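Local coordinates for endo-1,4-b-d-mannanase (Trichoderma reesei, PDB 1QNR), which probably hydrolyses internal beta-1,4-mannosidic bonds of mannans, as a family 5 glycoside hydrolase with a TIM-barrel catalytic domain, at residues T24-C29 against D39-H44; V53-F58 against L106-V111; T91-V96 against V152-N157; S186-V191 against I232-F237. All coordinates share one frame; numbering follows the deposited sequence.

Interaction 1: residues T24-C29 against D39-H44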
loop_
_atom_site.group_PDB
_atom_site.type_symbol
_atom_site.label_atom_id
_atom_site.label_comp_id
_atom_site.label_asym_id
_atom_site.label_seq_id
_atom_site.Cartn_x
_atom_site.Cartn_y
_atom_site.Cartn_z
ATOM N N THR A 24 9.195 -2.359 -2.579
ATOM C CA THR A 24 9.047 -3.103 -1.301
ATOM C C THR A 24 8.085 -2.364 -0.361
ATOM O O THR A 24 7.830 -1.171 -0.544
ATOM C CB THR A 24 10.445 -3.248 -0.607
ATOM O OG1 THR A 24 10.319 -4.118 0.560
ATOM C CG2 THR A 24 10.990 -1.882 -0.078
ATOM N N ASN A 25 7.567 -3.110 0.627
ATOM C CA ASN A 25 6.748 -2.520 1.684
ATOM C C ASN A 25 7.602 -2.189 2.896
ATOM O O ASN A 25 8.454 -3.021 3.323
ATOM C CB ASN A 25 5.644 -3.532 2.184
ATOM C CG ASN A 25 4.539 -3.608 1.148
ATOM O OD1 ASN A 25 3.540 -2.849 1.136
ATOM N ND2 ASN A 25 4.641 -4.552 0.178
ATOM N N CYS A 26 7.464 -0.966 3.422
ATOM C CA CYS A 26 8.152 -0.519 4.651
ATOM C C CYS A 26 7.206 0.312 5.479
ATOM O O CYS A 26 7.286 1.554 5.584
ATOM C CB CYS A 26 9.423 0.265 4.276
ATOM S SG CYS A 26 10.398 0.686 5.820
ATOM N N TYR A 27 6.171 -0.341 6.082
ATOM C CA TYR A 27 5.121 0.417 6.782
ATOM C C TYR A 27 5.728 1.301 7.856
ATOM O O TYR A 27 5.242 2.441 8.077
ATOM C CB TYR A 27 3.984 -0.489 7.362
ATOM C CG TYR A 27 4.346 -1.195 8.665
ATOM C CD1 TYR A 27 4.163 -0.522 9.898
ATOM C CD2 TYR A 27 4.839 -2.482 8.660
ATOM C CE1 TYR A 27 4.550 -1.179 11.082
ATOM C CE2 TYR A 27 5.204 -3.144 9.833
ATOM C CZ TYR A 27 5.027 -2.458 11.022
ATOM O OH TYR A 27 5.382 -3.110 12.234
ATOM N N TRP A 28 6.755 0.742 8.497
ATOM C CA TRP A 28 7.312 1.281 9.746
ATOM C C TRP A 28 8.268 2.443 9.487
ATOM O O TRP A 28 8.618 3.233 10.410
ATOM C CB TRP A 28 8.027 0.112 10.489
ATOM C CG TRP A 28 8.964 -0.720 9.637
ATOM C CD1 TRP A 28 8.665 -1.932 9.064
ATOM C CD2 TRP A 28 10.350 -0.429 9.244
ATOM N NE1 TRP A 28 9.774 -2.386 8.305
ATOM C CE2 TRP A 28 10.804 -1.476 8.423
ATOM C CE3 TRP A 28 11.255 0.648 9.510
ATOM C CZ2 TRP A 28 12.108 -1.585 7.890
ATOM C CZ3 TRP A 28 12.544 0.570 8.925
ATOM C CH2 TRP A 28 12.932 -0.526 8.136
ATOM N N CYS A 29 8.626 2.664 8.209
ATOM C CA CYS A 29 9.501 3.790 7.884
ATOM C C CYS A 29 8.889 5.137 8.295
ATOM O O CYS A 29 9.527 6.102 8.767
ATOM C CB CYS A 29 9.705 3.754 6.309
ATOM S SG CYS A 29 11.049 2.589 5.690
ATOM N N ASP A 39 17.352 7.747 6.520
ATOM C CA ASP A 39 18.329 7.898 5.424
ATOM C C ASP A 39 19.099 6.602 5.196
ATOM O O ASP A 39 19.295 6.195 4.036
ATOM C CB ASP A 39 19.291 9.055 5.751
ATOM C CG ASP A 39 18.506 10.405 5.586
ATOM O OD1 ASP A 39 17.601 10.634 4.768
ATOM O OD2 ASP A 39 18.846 11.279 6.298
ATOM N N SER A 40 19.473 5.845 6.278
ATOM C CA SER A 40 20.209 4.608 5.980
ATOM C C SER A 40 19.309 3.573 5.316
ATOM O O SER A 40 19.732 2.870 4.391
ATOM C CB SER A 40 20.915 4.043 7.235
ATOM O OG SER A 40 20.014 3.786 8.301
ATOM N N THR A 41 18.057 3.471 5.740
ATOM C CA THR A 41 17.132 2.489 5.159
ATOM C C THR A 41 16.859 2.822 3.678
ATOM O O THR A 41 16.921 1.939 2.792
ATOM C CB THR A 41 15.816 2.510 5.965
ATOM O OG1 THR A 41 16.115 2.181 7.360
ATOM C CG2 THR A 41 14.811 1.463 5.427
ATOM N N PHE A 42 16.565 4.111 3.377
ATOM C CA PHE A 42 16.321 4.482 1.966
ATOM C C PHE A 42 17.591 4.401 1.140
ATOM O O PHE A 42 17.500 4.064 -0.089
ATOM C CB PHE A 42 15.638 5.866 1.899
ATOM C CG PHE A 42 14.157 5.838 2.146
ATOM C CD1 PHE A 42 13.445 4.725 2.602
ATOM C CD2 PHE A 42 13.427 6.994 1.841
ATOM C CE1 PHE A 42 12.030 4.740 2.745
ATOM C CE2 PHE A 42 12.058 7.020 1.998
ATOM C CZ PHE A 42 11.348 5.896 2.453
ATOM N N SER A 43 18.773 4.634 1.717
ATOM C CA SER A 43 20.015 4.406 0.943
ATOM C C SER A 43 20.103 2.959 0.502
ATOM O O SER A 43 20.401 2.591 -0.649
ATOM C CB SER A 43 21.260 4.851 1.788
ATOM O OG SER A 43 22.476 4.602 1.013
ATOM N N HIS A 44 19.793 1.983 1.379
ATOM C CA HIS A 44 19.873 0.541 1.071
ATOM C C HIS A 44 18.831 0.094 0.045
ATOM O O HIS A 44 19.114 -0.705 -0.863
ATOM C CB HIS A 44 19.663 -0.245 2.386
ATOM C CG HIS A 44 20.687 0.047 3.427
ATOM N ND1 HIS A 44 20.433 -0.273 4.745
ATOM C CD2 HIS A 44 21.950 0.590 3.422
ATOM C CE1 HIS A 44 21.451 0.091 5.528
ATOM N NE2 HIS A 44 22.398 0.620 4.748
#
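Thr41 OG1 is hydrogen-bonded to Asp37 O, one turn back in helix 35-47. This occupies the polar branch of a residue whose methyl faces the segment 24-29. OG1 lies beside the backbone N (chi1 -59°). CG2 lies anti to that N and reaches the Cys26-Cys29 disulfide and the Trp28 ring. No hydrogen bond crosses the contact; it is made of apolar atoms and sulfur. Thr41 CG2 is 3.9 Å from Cys29 SG. It is also 3.9 Å from Trp28 CH2, and these two side chains meet tip to tip. Phe42 adds a second point of contact, with its CE1 3.8 Å from Cys29 SG. This is a sulfur-aromatic contact, with the sulfur oblique to the ring at 67° from its normal. The disulfide is held close to the indole. Cys26 SG sits 3.3 Å above the plane of the Trp28 ring, over its centre, and Cys29 SG lies nearer the rim on that same face. Trp28 NE1 is hydrogen-bonded to Trp308 O, which anchors the other end of the indole to strand 300-309. Past its contact with the sulfur, the Phe42 side chain packs on helix 90-102. The arrangement belongs to a beta-alpha-beta unit of the TIM barrel, in which the disulfide-closed turn after strand 21-25 rests on the helix that follows it.

Interaction 2: residues V53-F58 against L106-V111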
loop_
_atom_site.group_PDB
_atom_site.type_symbol
_atom_site.label_atom_id
_atom_site.label_comp_id
_atom_site.label_asym_id
_atom_site.label_seq_id
_atom_site.Cartn_x
_atom_site.Cartn_y
_atom_site.Cartn_z
ATOM N N VAL A 53 8.493 2.476 -2.671
ATOM C CA VAL A 53 8.350 2.019 -1.279
ATOM C C VAL A 53 6.903 2.325 -0.844
ATOM O O VAL A 53 6.402 3.443 -1.055
ATOM C CB VAL A 53 9.332 2.737 -0.290
ATOM C CG1 VAL A 53 9.278 2.071 1.100
ATOM C CG2 VAL A 53 10.738 2.673 -0.824
ATOM N N ARG A 54 6.263 1.343 -0.179
ATOM C CA ARG A 54 4.886 1.550 0.377
ATOM C C ARG A 54 5.022 1.813 1.871
ATOM O O ARG A 54 5.625 0.986 2.608
ATOM C CB ARG A 54 4.021 0.352 -0.019
ATOM C CG ARG A 54 2.541 0.538 0.459
ATOM C CD ARG A 54 1.660 -0.411 -0.396
ATOM N NE ARG A 54 0.259 -0.497 0.108
ATOM C CZ ARG A 54 -0.170 -1.435 0.988
ATOM N NH1 ARG A 54 0.693 -2.308 1.537
ATOM N NH2 ARG A 54 -1.485 -1.483 1.239
ATOM N N VAL A 55 4.509 2.961 2.360
ATOM C CA VAL A 55 4.674 3.381 3.820
ATOM C C VAL A 55 3.290 3.696 4.363
ATOM O O VAL A 55 2.405 4.153 3.589
ATOM C CB VAL A 55 5.650 4.589 3.923
ATOM C CG1 VAL A 55 7.020 4.231 3.303
ATOM C CG2 VAL A 55 5.104 5.881 3.290
ATOM N N TRP A 56 3.079 3.557 5.694
ATOM C CA TRP A 56 1.712 3.950 6.214
ATOM C C TRP A 56 1.548 5.468 6.229
ATOM O O TRP A 56 2.388 6.238 6.714
ATOM C CB TRP A 56 1.487 3.387 7.626
ATOM C CG TRP A 56 1.157 1.898 7.685
ATOM C CD1 TRP A 56 0.980 1.252 8.887
ATOM C CD2 TRP A 56 0.900 0.923 6.641
ATOM N NE1 TRP A 56 0.578 -0.046 8.647
ATOM C CE2 TRP A 56 0.550 -0.285 7.294
ATOM C CE3 TRP A 56 0.957 0.963 5.216
ATOM C CZ2 TRP A 56 0.189 -1.466 6.604
ATOM C CZ3 TRP A 56 0.612 -0.255 4.551
ATOM C CH2 TRP A 56 0.240 -1.483 5.214
ATOM N N GLY A 57 0.360 5.938 5.784
ATOM C CA GLY A 57 0.027 7.376 5.886
ATOM C C GLY A 57 -0.940 7.681 7.009
ATOM O O GLY A 57 -1.512 8.816 7.025
ATOM N N PHE A 58 -1.058 6.779 7.987
ATOM C CA PHE A 58 -1.953 6.880 9.114
ATOM C C PHE A 58 -1.274 6.387 10.396
ATOM O O PHE A 58 -0.334 5.591 10.367
ATOM C CB PHE A 58 -3.245 5.979 8.888
ATOM C CG PHE A 58 -2.924 4.516 8.540
ATOM C CD1 PHE A 58 -2.652 3.588 9.590
ATOM C CD2 PHE A 58 -2.857 4.080 7.230
ATOM C CE1 PHE A 58 -2.328 2.275 9.254
ATOM C CE2 PHE A 58 -2.559 2.746 6.890
ATOM C CZ PHE A 58 -2.288 1.846 7.921
ATOM N N LEU A 106 6.752 6.933 -3.500
ATOM C CA LEU A 106 6.015 6.333 -2.379
ATOM C C LEU A 106 4.513 6.058 -2.642
ATOM O O LEU A 106 3.803 6.887 -3.245
ATOM C CB LEU A 106 6.029 7.352 -1.216
ATOM C CG LEU A 106 7.441 7.798 -0.721
ATOM C CD1 LEU A 106 7.287 8.935 0.289
ATOM C CD2 LEU A 106 8.137 6.555 -0.118
ATOM N N ILE A 107 4.049 4.863 -2.197
ATOM C CA ILE A 107 2.584 4.587 -2.195
ATOM C C ILE A 107 2.130 4.847 -0.759
ATOM O O ILE A 107 2.716 4.251 0.172
ATOM C CB ILE A 107 2.263 3.175 -2.683
ATOM C CG1 ILE A 107 2.651 3.059 -4.168
ATOM C CG2 ILE A 107 0.741 2.854 -2.454
ATOM C CD1 ILE A 107 2.465 1.647 -4.799
ATOM N N ILE A 108 1.076 5.674 -0.552
ATOM C CA ILE A 108 0.666 6.059 0.804
ATOM C C ILE A 108 -0.840 5.885 1.042
ATOM O O ILE A 108 -1.679 6.656 0.514
ATOM C CB ILE A 108 1.046 7.564 1.068
ATOM C CG1 ILE A 108 2.548 7.812 0.842
ATOM C CG2 ILE A 108 0.645 7.950 2.517
ATOM C CD1 ILE A 108 3.023 9.248 1.110
ATOM N N PRO A 109 -1.230 4.845 1.807
ATOM C CA PRO A 109 -2.647 4.644 2.178
ATOM C C PRO A 109 -3.048 5.509 3.369
ATOM O O PRO A 109 -2.259 5.773 4.291
ATOM C CB PRO A 109 -2.736 3.106 2.542
ATOM C CG PRO A 109 -1.320 2.838 3.047
ATOM C CD PRO A 109 -0.391 3.671 2.167
ATOM N N PHE A 110 -4.360 5.917 3.409
ATOM C CA PHE A 110 -4.883 6.851 4.403
ATOM C C PHE A 110 -5.519 6.254 5.652
ATOM O O PHE A 110 -5.650 7.017 6.629
ATOM C CB PHE A 110 -5.933 7.814 3.756
ATOM C CG PHE A 110 -5.451 8.580 2.543
ATOM C CD1 PHE A 110 -4.389 9.492 2.661
ATOM C CD2 PHE A 110 -6.084 8.410 1.311
ATOM C CE1 PHE A 110 -3.978 10.225 1.556
ATOM C CE2 PHE A 110 -5.637 9.149 0.197
ATOM C CZ PHE A 110 -4.598 10.067 0.312
ATOM N N VAL A 111 -5.895 4.980 5.622
ATOM C CA VAL A 111 -6.539 4.321 6.795
ATOM C C VAL A 111 -6.221 2.814 6.675
ATOM O O VAL A 111 -5.993 2.279 5.572
ATOM C CB VAL A 111 -8.071 4.573 6.821
ATOM C CG1 VAL A 111 -8.787 3.926 5.637
ATOM C CG2 VAL A 111 -8.706 4.172 8.168
#
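Val53 and Leu106 form a parallel bridge between strands 52-54 and 105-109, neighbours in the wall of the TIM barrel. Arg54 pairs with Ile107 in the next bridge. Ile107 N bonds to Val53 O at 3.0 Å, and Val55 N returns a bond to Ile107 O at 3.1 Å. Beyond these bonds the fit is one of shape. Leu106 CD2 lies against Val53 CB, while Val55 and Ile108 lie side by side and point the same way. On the other face of the sheet, the extended Arg54 chain crosses Ile107, and CD rests near CG2. The guanidinium then meets Glu165, Glu275 and Glu276 in salt bridges, and Trp56 CZ3 lies over one of its faces. Pro109 is the main bump from its strand. Its CG abuts two aromatic side chains on one side, 3.7 Å from Trp56 CE3 and 4.0 Å from Phe58 CE2. The Phe58 ring is in turn enclosed, with Trp56 CB over the centre of one face and Val111 C over the opposite one. Both chains have here passed the C-terminal ends of their strands, where TIM-barrel enzymes carry their active sites. The nearest atoms of the Trp56 side chain and a bound beta-D-mannopyranose are about 8 Å apart. Gly57 has no side chain, and Ile108 CG2 takes up the place a CB would need, 3.5 Å from Gly57 CA.

Interaction 3: residues T91-V96 against V152-N157. With NAG (2-acetamido-2-deoxy-beta-D-glucopyranose), chain G.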
loop_
_atom_site.group_PDB
_atom_site.type_symbol
_atom_site.label_atom_id
_atom_site.label_comp_id
_atom_site.label_asym_id
_atom_site.label_seq_id
_atom_site.Cartn_x
_atom_site.Cartn_y
_atom_site.Cartn_z
ATOM N N THR A 91 7.141 13.507 11.029
ATOM C CA THR A 91 7.898 12.282 10.787
ATOM C C THR A 91 7.646 11.851 9.329
ATOM O O THR A 91 8.604 11.481 8.627
ATOM C CB THR A 91 7.717 11.028 11.723
ATOM O OG1 THR A 91 6.327 10.584 11.606
ATOM C CG2 THR A 91 7.850 11.551 13.164
ATOM N N LEU A 92 6.364 11.899 8.866
ATOM C CA LEU A 92 6.115 11.582 7.421
ATOM C C LEU A 92 6.703 12.652 6.481
ATOM O O LEU A 92 7.214 12.239 5.390
ATOM C CB LEU A 92 4.592 11.473 7.217
ATOM C CG LEU A 92 4.126 10.958 5.836
ATOM C CD1 LEU A 92 4.653 9.557 5.513
ATOM C CD2 LEU A 92 2.577 10.947 5.798
ATOM N N ASP A 93 6.808 13.908 6.939
ATOM C CA ASP A 93 7.434 14.898 6.027
ATOM C C ASP A 93 8.888 14.493 5.730
ATOM O O ASP A 93 9.405 14.671 4.610
ATOM C CB ASP A 93 7.484 16.297 6.674
ATOM C CG ASP A 93 6.157 16.978 6.870
ATOM O OD1 ASP A 93 5.143 16.576 6.262
ATOM O OD2 ASP A 93 6.153 18.015 7.608
ATOM N N TYR A 94 9.628 13.977 6.735
ATOM C CA TYR A 94 11.022 13.581 6.512
ATOM C C TYR A 94 11.148 12.407 5.549
ATOM O O TYR A 94 12.081 12.264 4.768
ATOM C CB TYR A 94 11.808 13.388 7.846
ATOM C CG TYR A 94 13.314 13.309 7.506
ATOM C CD1 TYR A 94 14.031 14.484 7.213
ATOM C CD2 TYR A 94 13.979 12.101 7.354
ATOM C CE1 TYR A 94 15.369 14.436 6.836
ATOM C CE2 TYR A 94 15.311 12.056 6.971
ATOM C CZ TYR A 94 15.998 13.217 6.716
ATOM O OH TYR A 94 17.357 13.199 6.373
ATOM N N VAL A 95 10.181 11.426 5.675
ATOM C CA VAL A 95 10.150 10.310 4.727
ATOM C C VAL A 95 9.992 10.798 3.305
ATOM O O VAL A 95 10.693 10.307 2.403
ATOM C CB VAL A 95 9.006 9.318 5.149
ATOM C CG1 VAL A 95 8.850 8.206 4.098
ATOM C CG2 VAL A 95 9.330 8.698 6.489
ATOM N N VAL A 96 9.075 11.749 3.086
ATOM C CA VAL A 96 8.954 12.296 1.708
ATOM C C VAL A 96 10.218 13.086 1.297
ATOM O O VAL A 96 10.669 12.892 0.151
ATOM C CB VAL A 96 7.725 13.217 1.635
ATOM C CG1 VAL A 96 7.602 13.900 0.271
ATOM C CG2 VAL A 96 6.451 12.420 1.960
ATOM N N VAL A 152 -2.874 14.881 1.810
ATOM C CA VAL A 152 -2.705 15.189 0.386
ATOM C C VAL A 152 -2.183 16.613 0.197
ATOM O O VAL A 152 -1.268 16.831 -0.648
ATOM C CB VAL A 152 -3.968 14.973 -0.454
ATOM C CG1 VAL A 152 -3.794 15.499 -1.871
ATOM C CG2 VAL A 152 -4.354 13.486 -0.495
ATOM N N SER A 153 -2.737 17.597 0.971
ATOM C CA SER A 153 -2.287 18.981 0.724
ATOM C C SER A 153 -0.838 19.171 1.093
ATOM O O SER A 153 -0.240 20.167 0.521
ATOM C CB SER A 153 -3.196 19.950 1.472
ATOM O OG SER A 153 -3.091 19.756 2.861
ATOM N N ARG A 154 -0.211 18.342 1.924
ATOM C CA ARG A 154 1.207 18.534 2.214
ATOM C C ARG A 154 2.105 18.209 1.052
ATOM O O ARG A 154 3.243 18.782 0.925
ATOM C CB ARG A 154 1.689 17.636 3.428
ATOM C CG ARG A 154 1.017 18.099 4.701
ATOM C CD ARG A 154 1.383 17.219 5.918
ATOM N NE ARG A 154 2.561 17.726 6.680
ATOM C CZ ARG A 154 2.483 18.719 7.557
ATOM N NH1 ARG A 154 1.298 19.313 7.837
ATOM N NH2 ARG A 154 3.572 19.167 8.194
ATOM N N TYR A 155 1.741 17.173 0.237
ATOM C CA TYR A 155 2.692 16.615 -0.739
ATOM C C TYR A 155 2.120 16.659 -2.153
ATOM O O TYR A 155 2.669 16.027 -3.072
ATOM C CB TYR A 155 3.063 15.155 -0.388
ATOM C CG TYR A 155 3.320 14.946 1.109
ATOM C CD1 TYR A 155 4.342 15.636 1.748
ATOM C CD2 TYR A 155 2.580 14.021 1.845
ATOM C CE1 TYR A 155 4.569 15.515 3.132
ATOM C CE2 TYR A 155 2.828 13.890 3.216
ATOM C CZ TYR A 155 3.820 14.586 3.841
ATOM O OH TYR A 155 4.022 14.375 5.202
ATOM N N ALA A 156 0.989 17.384 -2.380
ATOM C CA ALA A 156 0.315 17.389 -3.696
ATOM C C ALA A 156 1.220 17.779 -4.847
ATOM O O ALA A 156 1.012 17.307 -6.001
ATOM C CB ALA A 156 -0.952 18.299 -3.694
ATOM N N ASN A 157 2.279 18.623 -4.637
ATOM C CA ASN A 157 3.144 19.025 -5.718
ATOM C C ASN A 157 4.551 18.416 -5.668
ATOM O O ASN A 157 5.476 18.795 -6.444
ATOM C CB ASN A 157 3.292 20.565 -5.784
ATOM C CG ASN A 157 1.945 21.220 -5.924
ATOM O OD1 ASN A 157 1.071 21.397 -5.035
ATOM N ND2 ASN A 157 1.660 21.654 -7.187
HETATM C C1 NAG G . 0.289 22.349 -7.671
HETATM C C2 NAG G . 0.585 23.543 -8.567
HETATM C C3 NAG G . -0.798 24.038 -8.992
HETATM C C4 NAG G . -1.610 22.912 -9.672
HETATM C C5 NAG G . -1.758 21.696 -8.713
HETATM C C6 NAG G . -2.459 20.512 -9.373
HETATM C C7 NAG G . 2.361 25.203 -8.183
HETATM C C8 NAG G . 2.825 26.316 -7.300
HETATM N N2 NAG G . 1.268 24.542 -7.691
HETATM O O3 NAG G . -0.587 25.109 -9.939
HETATM O O4 NAG G . -2.967 23.417 -9.946
HETATM O O5 NAG G . -0.419 21.290 -8.373
HETATM O O6 NAG G . -2.766 19.515 -8.325
HETATM O O7 NAG G . 2.807 24.936 -9.257
#
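The backbones of Asp93 and Arg154 approach to 8.2 Å between CA atoms, and those of Val96 and Tyr155 to 8.0 Å, so side chains from helices 90-102 and 138-155 bridge the gap. Asp93 is the polar centre. Arg154 grips its carboxylate side-on with two nitrogens. NE bonds to Asp93 OD1 at 2.9 Å and NH2 bonds to Asp93 OD2 at 2.9 Å. Both bonds are almost straight, both use syn lone pairs, and the carboxylate and guanidinium planes are only 6° apart. A bend in the arginine chain at chi3 (92°) turns NE toward the acid. Asp93 OD1 takes a further bond on its anti lone pair from Tyr155 OH, 2.7 Å away. That ring stands at 83° to the carboxylate. Two donors thus hold OD1, which should help fix the acid and favour its charged form. Tyr155 itself is packed on both sides. Arg154 CB covers the centre of one face, and Val96 CG2 makes a CH-pi contact with the opposite face, 3.8 Å from the ring centroid. Leu92 CD2 lies 3.9 Å from Tyr155 CE2. At the far end of the segment 152-157, Asn157 ND2 carries an N-linked NAG, which also bonds to Ser196 N and Asn197 ND2. Beneath the helix pair, Tyr155 reaches Ile161 and Trp164 of strand 161-165, and Val95 packs on Phe42 of helix 35-47.

Interaction 4: residues S186-V191 against I232-F237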
loop_
_atom_site.group_PDB
_atom_site.type_symbol
_atom_site.label_atom_id
_atom_site.label_comp_id
_atom_site.label_asym_id
_atom_site.label_seq_id
_atom_site.Cartn_x
_atom_site.Cartn_y
_atom_site.Cartn_z
ATOM N N SER A 186 -16.660 7.743 -4.766
ATOM C CA SER A 186 -16.732 9.079 -4.172
ATOM C C SER A 186 -15.409 9.555 -3.576
ATOM O O SER A 186 -14.991 10.741 -3.796
ATOM C CB SER A 186 -17.813 9.088 -3.059
ATOM O OG SER A 186 -17.944 10.439 -2.624
ATOM N N VAL A 187 -14.692 8.660 -2.830
ATOM C CA VAL A 187 -13.450 9.143 -2.197
ATOM C C VAL A 187 -12.386 9.370 -3.264
ATOM O O VAL A 187 -11.638 10.379 -3.144
ATOM C CB VAL A 187 -12.950 8.152 -1.123
ATOM C CG1 VAL A 187 -11.583 8.536 -0.543
ATOM C CG2 VAL A 187 -13.962 8.018 0.039
ATOM N N SER A 188 -12.255 8.527 -4.279
ATOM C CA SER A 188 -11.186 8.787 -5.310
ATOM C C SER A 188 -11.515 10.063 -6.072
ATOM O O SER A 188 -10.594 10.768 -6.455
ATOM C CB SER A 188 -10.981 7.585 -6.230
ATOM O OG SER A 188 -12.200 7.187 -6.956
ATOM N N GLN A 189 -12.793 10.347 -6.395
ATOM C CA GLN A 189 -13.134 11.667 -6.970
ATOM C C GLN A 189 -12.712 12.792 -6.055
ATOM O O GLN A 189 -12.152 13.834 -6.545
ATOM C CB GLN A 189 -14.670 11.790 -7.251
ATOM C CG GLN A 189 -15.171 10.971 -8.415
ATOM C CD GLN A 189 -16.707 11.000 -8.520
ATOM O OE1 GLN A 189 -17.372 11.832 -7.867
ATOM N NE2 GLN A 189 -17.222 10.140 -9.362
ATOM N N TYR A 190 -12.879 12.678 -4.729
ATOM C CA TYR A 190 -12.424 13.734 -3.796
ATOM C C TYR A 190 -10.927 13.896 -3.836
ATOM O O TYR A 190 -10.400 15.046 -3.883
ATOM C CB TYR A 190 -12.922 13.375 -2.374
ATOM C CG TYR A 190 -12.485 14.358 -1.300
ATOM C CD1 TYR A 190 -12.874 15.703 -1.422
ATOM C CD2 TYR A 190 -11.696 14.048 -0.196
ATOM C CE1 TYR A 190 -12.486 16.712 -0.517
ATOM C CE2 TYR A 190 -11.337 14.984 0.771
ATOM C CZ TYR A 190 -11.707 16.305 0.551
ATOM O OH TYR A 190 -11.287 17.269 1.495
ATOM N N VAL A 191 -10.158 12.805 -3.832
ATOM C CA VAL A 191 -8.683 12.931 -3.899
ATOM C C VAL A 191 -8.272 13.629 -5.192
ATOM O O VAL A 191 -7.411 14.560 -5.147
ATOM C CB VAL A 191 -7.984 11.536 -3.821
ATOM C CG1 VAL A 191 -6.444 11.652 -3.950
ATOM C CG2 VAL A 191 -8.291 10.862 -2.474
ATOM N N ILE A 232 -13.621 1.593 -12.073
ATOM C CA ILE A 232 -13.927 2.949 -11.588
ATOM C C ILE A 232 -12.990 3.952 -12.279
ATOM O O ILE A 232 -11.774 3.761 -12.266
ATOM C CB ILE A 232 -13.797 2.998 -10.021
ATOM C CG1 ILE A 232 -14.877 2.093 -9.364
ATOM C CG2 ILE A 232 -13.870 4.448 -9.505
ATOM C CD1 ILE A 232 -14.700 1.932 -7.847
ATOM N N LYS A 233 -13.540 5.018 -12.892
ATOM C CA LYS A 233 -12.739 5.888 -13.726
ATOM C C LYS A 233 -11.660 6.657 -12.989
ATOM O O LYS A 233 -10.584 6.906 -13.569
ATOM C CB LYS A 233 -13.674 6.950 -14.404
ATOM C CG LYS A 233 -14.848 6.453 -15.201
ATOM C CD LYS A 233 -15.291 7.647 -16.072
ATOM C CE LYS A 233 -15.568 8.968 -15.375
ATOM N NZ LYS A 233 -16.431 9.772 -16.360
ATOM N N SER A 234 -11.946 6.977 -11.700
ATOM C CA SER A 234 -11.013 7.759 -10.875
ATOM C C SER A 234 -10.022 6.866 -10.132
ATOM O O SER A 234 -9.283 7.417 -9.258
ATOM C CB SER A 234 -11.838 8.667 -9.980
ATOM O OG SER A 234 -12.942 7.973 -9.397
ATOM N N LEU A 235 -9.952 5.558 -10.413
ATOM C CA LEU A 235 -8.820 4.693 -9.939
ATOM C C LEU A 235 -7.988 4.430 -11.178
ATOM O O LEU A 235 -8.457 3.951 -12.233
ATOM C CB LEU A 235 -9.326 3.381 -9.285
ATOM C CG LEU A 235 -10.171 3.588 -8.030
ATOM C CD1 LEU A 235 -10.701 2.219 -7.534
ATOM C CD2 LEU A 235 -9.428 4.252 -6.870
ATOM N N ASP A 236 -6.660 4.619 -11.115
ATOM C CA ASP A 236 -5.789 4.560 -12.281
ATOM C C ASP A 236 -5.171 3.204 -12.553
ATOM O O ASP A 236 -4.757 2.884 -13.653
ATOM C CB ASP A 236 -4.657 5.653 -12.137
ATOM C CG ASP A 236 -5.226 7.027 -12.085
ATOM O OD1 ASP A 236 -5.869 7.442 -13.090
ATOM O OD2 ASP A 236 -5.121 7.725 -11.062
ATOM N N PHE A 237 -5.075 2.350 -11.509
ATOM C CA PHE A 237 -4.489 0.997 -11.657
ATOM C C PHE A 237 -5.036 0.086 -10.560
ATOM O O PHE A 237 -5.540 0.618 -9.555
ATOM C CB PHE A 237 -2.924 1.027 -11.643
ATOM C CG PHE A 237 -2.334 1.569 -10.359
ATOM C CD1 PHE A 237 -1.967 0.666 -9.352
ATOM C CD2 PHE A 237 -2.012 2.918 -10.221
ATOM C CE1 PHE A 237 -1.333 1.129 -8.169
ATOM C CE2 PHE A 237 -1.370 3.395 -9.062
ATOM C CZ PHE A 237 -1.017 2.501 -8.036
HETATM O O HOH W 1 -15.353 8.307 -10.809
#
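Gln189, which touches Ser234 across the contact, carries the one flat side-chain group here, a carboxamide; no ring takes part. A water lies at the edge of the amide, in its plane, 3.0 Å from Gln189 NE2, which donates to it. That water is also 2.8 Å from Ser234 OG. The chain is extended beyond CG, which carries the amide out to the water, while CG itself passes 3.9 Å from Ser234 OG. The direct link is between two hydroxyls. Ser188 OG and Ser234 OG are 2.7 Å apart and hydrogen-bonded. Ser188 OG lies between its backbone N and carbonyl carbon (chi1 59°) and is also bonded to Ala184 O within helix 178-194. Leu235 supplies the apolar part, with its CD2 3.7 Å from Ser188 CB. The Ser188 CB also lies against Ser234 O, a buried oxygen with no hydrogen-bonding partner in the model. The segment 232-237 is shaped by a type I turn from Ile232 to Leu235, in which Leu235 N bonds to Ile232 O. Asp236 makes a salt bridge with Lys192 of the same helix. In this TIM-barrel fold the contact joins the loop leading into strand 238-242 to helix 178-194, which precedes strand 199-201.

How the interactions relate
From the N terminus, interaction 1 closes a short loop between strand 21-25 and its following helix. Interaction 2 opens after it and joins neighbouring barrel strands, with 47 residues between its segments. Interaction 3 starts inside that loop and ends beyond it, so interactions 2 and 3 cross. Interaction 4 comes later, in series with the rest, on the other side of the chain's centre from interaction 1. Interactions 1 and 2 meet in the sheet through Cys26 N and Arg54 O. Phe110 of interaction 2 touches both Val152 of interaction 3 and Val191 of interaction 4. Together they join two barrel strands, two outer helices, a strand-end turn to its helix, and a loop to a helix.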